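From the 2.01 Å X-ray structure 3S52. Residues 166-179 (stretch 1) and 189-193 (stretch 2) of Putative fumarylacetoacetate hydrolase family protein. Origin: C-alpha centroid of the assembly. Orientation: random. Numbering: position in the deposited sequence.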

ATOM      1  N   ASP A 166      24.290   9.661   2.245  1.00 13.99           N
ATOM      2  CA  ASP A 166      24.159   9.833   0.806  1.00 11.85           C
ATOM      3  C   ASP A 166      22.697   9.959   0.362  1.00 18.24           C
ATOM      4  O   ASP A 166      22.419  10.132  -0.818  1.00 21.47           O
HETATM    5  N   MSE A 167      21.763   9.894   1.306  1.00 12.27           N
HETATM    6  CA  MSE A 167      20.353  10.108   0.961  1.00 21.65           C
HETATM    7  C   MSE A 167      20.175  11.436   0.242  1.00 20.75           C
HETATM    8  O   MSE A 167      20.728  12.450   0.668  1.00 16.36           O
ATOM      9  N   ILE A 168      19.409  11.423  -0.846  1.00 11.68           N
ATOM     10  CA  ILE A 168      19.079  12.641  -1.582  1.00 11.18           C
ATOM     11  C   ILE A 168      18.085  13.476  -0.786  1.00 11.72           C
ATOM     12  O   ILE A 168      18.273  14.669  -0.619  1.00 15.69           O
ATOM     13  N   THR A 169      17.033  12.843  -0.278  1.00  7.10           N
ATOM     14  CA  THR A 169      16.149  13.517   0.664  1.00 11.38           C
ATOM     15  C   THR A 169      16.388  12.901   2.044  1.00 13.57           C
ATOM     16  O   THR A 169      16.134  11.719   2.237  1.00 17.48           O
ATOM     17  N   PRO A 170      16.917  13.693   2.996  1.00 14.79           N
ATOM     18  CA  PRO A 170      17.256  13.214   4.339  1.00 14.10           C
ATOM     19  C   PRO A 170      16.017  12.734   5.088  1.00 10.04           C
ATOM     20  O   PRO A 170      14.902  13.093   4.707  1.00 12.38           O
ATOM     21  N   ILE A 171      16.224  11.936   6.135  1.00  7.84           N
ATOM     22  CA  ILE A 171      15.140  11.274   6.867  1.00 12.55           C
ATOM     23  C   ILE A 171      13.998  12.181   7.321  1.00  9.66           C
ATOM     24  O   ILE A 171      12.822  11.902   7.074  1.00 11.50           O
ATOM     25  N   ILE A 172      14.337  13.258   8.014  1.00  8.12           N
ATOM     26  CA  ILE A 172      13.303  14.120   8.580  1.00  8.68           C
ATOM     27  C   ILE A 172      12.408  14.821   7.539  1.00 14.89           C
ATOM     28  O   ILE A 172      11.195  14.640   7.554  1.00 13.44           O
ATOM     29  N   PRO A 173      12.999  15.604   6.624  1.00 14.97           N
ATOM     30  CA  PRO A 173      12.155  16.156   5.556  1.00 13.10           C
ATOM     31  C   PRO A 173      11.417  15.081   4.747  1.00 11.56           C
ATOM     32  O   PRO A 173      10.324  15.340   4.232  1.00 11.44           O
ATOM     33  N   LEU A 174      11.997  13.894   4.616  1.00  9.84           N
ATOM     34  CA  LEU A 174      11.316  12.839   3.862  1.00 16.82           C
ATOM     35  C   LEU A 174      10.023  12.447   4.583  1.00 15.94           C
ATOM     36  O   LEU A 174       8.935  12.387   3.993  1.00 12.73           O
ATOM     37  N   ILE A 175      10.147  12.190   5.873  1.00 15.72           N
ATOM     38  CA  ILE A 175       9.005  11.735   6.636  1.00 10.68           C
ATOM     39  C   ILE A 175       7.980  12.854   6.728  1.00 14.27           C
ATOM     40  O   ILE A 175       6.778  12.617   6.672  1.00 11.53           O
ATOM     41  N   SER A 176       8.461  14.086   6.839  1.00 17.02           N
ATOM     42  CA  SER A 176       7.566  15.224   6.839  1.00 12.17           C
ATOM     43  C   SER A 176       6.767  15.215   5.542  1.00 15.98           C
ATOM     44  O   SER A 176       5.538  15.299   5.546  1.00 15.91           O
ATOM     45  N   TYR A 177       7.474  15.089   4.429  1.00 14.34           N
ATOM     46  CA  TYR A 177       6.828  15.017   3.124  1.00 15.01           C
ATOM     47  C   TYR A 177       5.780  13.893   3.024  1.00 17.82           C
ATOM     48  O   TYR A 177       4.629  14.147   2.625  1.00 15.76           O
HETATM   49  N   MSE A 178       6.160  12.670   3.395  1.00 11.24           N
HETATM   50  CA  MSE A 178       5.234  11.525   3.359  1.00 12.22           C
HETATM   51  C   MSE A 178       3.944  11.817   4.123  1.00 11.38           C
HETATM   52  O   MSE A 178       2.853  11.443   3.704  1.00 12.51           O
ATOM     53  N   SER A 179       4.072  12.479   5.257  1.00 10.17           N
ATOM     54  CA  SER A 179       2.909  12.736   6.115  1.00 10.11           C
ATOM     55  C   SER A 179       1.932  13.734   5.480  1.00 15.09           C
ATOM     56  O   SER A 179       0.840  13.915   5.997  1.00 18.05           O
ATOM     57  N   ILE A 189       6.203   2.031   9.683  1.00 13.58           N
ATOM     58  CA  ILE A 189       7.624   1.971   9.418  1.00 11.50           C
ATOM     59  C   ILE A 189       7.893   2.789   8.163  1.00 10.43           C
ATOM     60  O   ILE A 189       7.088   2.779   7.226  1.00 14.47           O
ATOM     61  N   VAL A 190       9.023   3.489   8.142  1.00  7.69           N
ATOM     62  CA  VAL A 190       9.433   4.215   6.952  1.00  8.31           C
ATOM     63  C   VAL A 190      10.732   3.626   6.443  1.00 13.55           C
ATOM     64  O   VAL A 190      11.680   3.442   7.219  1.00 14.17           O
ATOM     65  N   LEU A 191      10.757   3.291   5.152  1.00 11.50           N
ATOM     66  CA  LEU A 191      11.975   2.820   4.494  1.00 11.80           C
ATOM     67  C   LEU A 191      12.580   3.994   3.756  1.00  8.84           C
ATOM     68  O   LEU A 191      11.870   4.739   3.078  1.00 18.33           O
ATOM     69  N   THR A 192      13.880   4.182   3.928  1.00 10.26           N
ATOM     70  CA  THR A 192      14.544   5.399   3.474  1.00 10.58           C
ATOM     71  C   THR A 192      15.305   5.274   2.136  1.00  8.83           C
ATOM     72  O   THR A 192      15.973   6.213   1.717  1.00 13.73           O
ATOM     73  N   GLY A 193      15.235   4.113   1.498  1.00 14.66           N
ATOM     74  CA  GLY A 193      15.801   3.941   0.169  1.00 13.93           C
ATOM     75  C   GLY A 193      17.063   3.103   0.169  1.00 17.98           C
ATOM     76  O   GLY A 193      17.678   2.878   1.213  1.00 12.28           O
TER

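The helix 171-179 packs across the strand 189-191 and the residues that follow it, with the two axes 10.2 Å apart at closest approach and 119° between their directions. Together the two stretches bury 314 Å², both sides summed, in an essentially apolar contact.

Val190 (chi1 t) points toward the helix and meets two of its side chains. Its CG1 lies 3.5 Å from SE of Met178, a selenomethionine (m, t, t) whose CA-to-CB bond points toward the other stretch, and 4.0 Å from CG1 of Ile175. The CA-to-CB bond of Ile175 points sideways, but the m, t rotamer brings the end of the side chain nearer to the strand. Leu191, the next residue, points away, as expected from strand alternation, and offers its backbone instead: its O is 4.0 Å from CE of Met178.

Thr192 (p) carries the packing beyond the strand. Its CG2 rests 4.1 Å from CG1 of Ile171 (m, t), while its CA is 4.3 Å from CD2 of Leu174 (t, p), which points toward this stretch. Selenomethionine Met167 (m, t, t) also points inward, ahead of the helix.

No hydrogen bond links the stretches; OG1 of Thr192 is satisfied elsewhere in the structure. Within stretch 1, OG of Ser179 donates to O of Ser176 at 2.7 Å.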

ATOM      1  CB  ASP A 166      24.885   8.706   0.054  1.00 18.42           C
ATOM      2  CG  ASP A 166      26.409   8.796   0.203  1.00 27.49           C
ATOM      3  OD1 ASP A 166      26.926   9.920   0.378  1.00 32.58           O
ATOM      4  OD2 ASP A 166      27.093   7.756   0.153  1.00 37.16           O
HETATM    5  CB  MSE A 167      19.457  10.081   2.209  1.00 15.42           C
HETATM    6  CG  MSE A 167      19.257   8.677   2.747  1.00 22.09           C
HETATM    7 SE   MSE A 167      18.166   8.582   4.363  0.75 24.37          SE
HETATM    8  CE  MSE A 167      18.466   6.735   4.777  1.00 29.08           C
ATOM      9  CB  ILE A 168      18.520  12.324  -2.993  1.00 22.49           C
ATOM     10  CG1 ILE A 168      19.640  11.796  -3.906  1.00 18.36           C
ATOM     11  CG2 ILE A 168      17.854  13.556  -3.594  1.00 22.37           C
ATOM     12  CD1 ILE A 168      19.131  11.196  -5.220  1.00 19.21           C
ATOM     13  CB  THR A 169      14.658  13.367   0.266  1.00 21.46           C
ATOM     14  OG1 THR A 169      14.485  13.707  -1.119  1.00 19.11           O
ATOM     15  CG2 THR A 169      13.764  14.281   1.133  1.00 21.66           C
ATOM     16  CB  PRO A 170      17.829  14.463   5.014  1.00 15.88           C
ATOM     17  CG  PRO A 170      18.290  15.305   3.895  1.00 14.91           C
ATOM     18  CD  PRO A 170      17.238  15.120   2.850  1.00 18.72           C
ATOM     19  CB  ILE A 171      15.695  10.544   8.112  1.00 14.26           C
ATOM     20  CG1 ILE A 171      16.578   9.359   7.693  1.00 17.08           C
ATOM     21  CG2 ILE A 171      14.568  10.097   9.022  1.00 13.51           C
ATOM     22  CD1 ILE A 171      17.436   8.830   8.832  1.00 18.92           C
ATOM     23  CB  ILE A 172      13.899  15.096   9.615  1.00 14.01           C
ATOM     24  CG1 ILE A 172      14.220  14.314  10.895  1.00 17.24           C
ATOM     25  CG2 ILE A 172      12.932  16.221   9.918  1.00 10.38           C
ATOM     26  CD1 ILE A 172      15.402  14.859  11.649  1.00 21.06           C
ATOM     27  CB  PRO A 173      13.149  16.906   4.652  1.00 14.24           C
ATOM     28  CG  PRO A 173      14.546  16.438   5.096  1.00 20.54           C
ATOM     29  CD  PRO A 173      14.398  16.075   6.548  1.00 16.13           C
ATOM     30  CB  LEU A 174      12.220  11.605   3.696  1.00 10.22           C
ATOM     31  CG  LEU A 174      11.611  10.393   2.973  1.00  9.67           C
ATOM     32  CD1 LEU A 174      11.350  10.683   1.514  1.00  7.21           C
ATOM     33  CD2 LEU A 174      12.538   9.180   3.109  1.00 15.88           C
ATOM     34  CB  ILE A 175       9.406  11.216   8.024  1.00 11.15           C
ATOM     35  CG1 ILE A 175      10.266   9.960   7.880  1.00  6.32           C
ATOM     36  CG2 ILE A 175       8.169  10.897   8.844  1.00 16.07           C
ATOM     37  CD1 ILE A 175      10.737   9.382   9.221  1.00 10.08           C
ATOM     38  CB  SER A 176       8.363  16.523   6.986  1.00 15.91           C
ATOM     39  OG  SER A 176       7.511  17.645   6.931  1.00 20.92           O
ATOM     40  CB  TYR A 177       7.878  14.895   2.014  1.00  8.38           C
ATOM     41  CG  TYR A 177       7.281  14.774   0.633  1.00 11.30           C
ATOM     42  CD1 TYR A 177       6.658  15.859   0.018  1.00 19.18           C
ATOM     43  CD2 TYR A 177       7.318  13.570  -0.048  1.00 14.18           C
ATOM     44  CE1 TYR A 177       6.096  15.740  -1.257  1.00 18.25           C
ATOM     45  CE2 TYR A 177       6.771  13.441  -1.321  1.00 14.67           C
ATOM     46  CZ  TYR A 177       6.162  14.524  -1.920  1.00 16.62           C
ATOM     47  OH  TYR A 177       5.617  14.368  -3.185  1.00 18.42           O
HETATM   48  CB  MSE A 178       5.873  10.264   3.959  1.00  8.69           C
HETATM   49  CG  MSE A 178       7.049   9.707   3.186  1.00 10.44           C
HETATM   50 SE   MSE A 178       8.023   8.354   4.262  0.77 19.88          SE
HETATM   51  CE  MSE A 178       9.139   7.598   2.795  1.00 11.18           C
ATOM     52  CB  SER A 179       3.348  13.261   7.488  1.00 13.72           C
ATOM     53  OG  SER A 179       3.714  14.641   7.415  1.00 12.47           O
ATOM     54  CB  ILE A 189       8.068   0.495   9.195  1.00 11.58           C
ATOM     55  CG1 ILE A 189       7.813  -0.352  10.451  1.00 10.97           C
ATOM     56  CG2 ILE A 189       9.514   0.412   8.764  1.00  9.56           C
ATOM     57  CD1 ILE A 189       7.875  -1.865  10.192  1.00 14.15           C
ATOM     58  CB  VAL A 190       9.626   5.705   7.235  1.00 13.83           C
ATOM     59  CG1 VAL A 190      10.358   6.379   6.064  1.00 16.29           C
ATOM     60  CG2 VAL A 190       8.278   6.363   7.514  1.00 13.49           C
ATOM     61  CB  LEU A 191      11.684   1.680   3.512  1.00 14.23           C
ATOM     62  CG  LEU A 191      11.221   0.359   4.131  1.00 20.62           C
ATOM     63  CD1 LEU A 191      11.275  -0.768   3.088  1.00 19.87           C
ATOM     64  CD2 LEU A 191      12.068   0.006   5.334  1.00 13.33           C
ATOM     65  CB  THR A 192      15.480   5.938   4.564  1.00 16.82           C
ATOM     66  OG1 THR A 192      16.477   4.948   4.843  1.00 14.06           O
ATOM     67  CG2 THR A 192      14.700   6.229   5.838  1.00 13.36           C
TER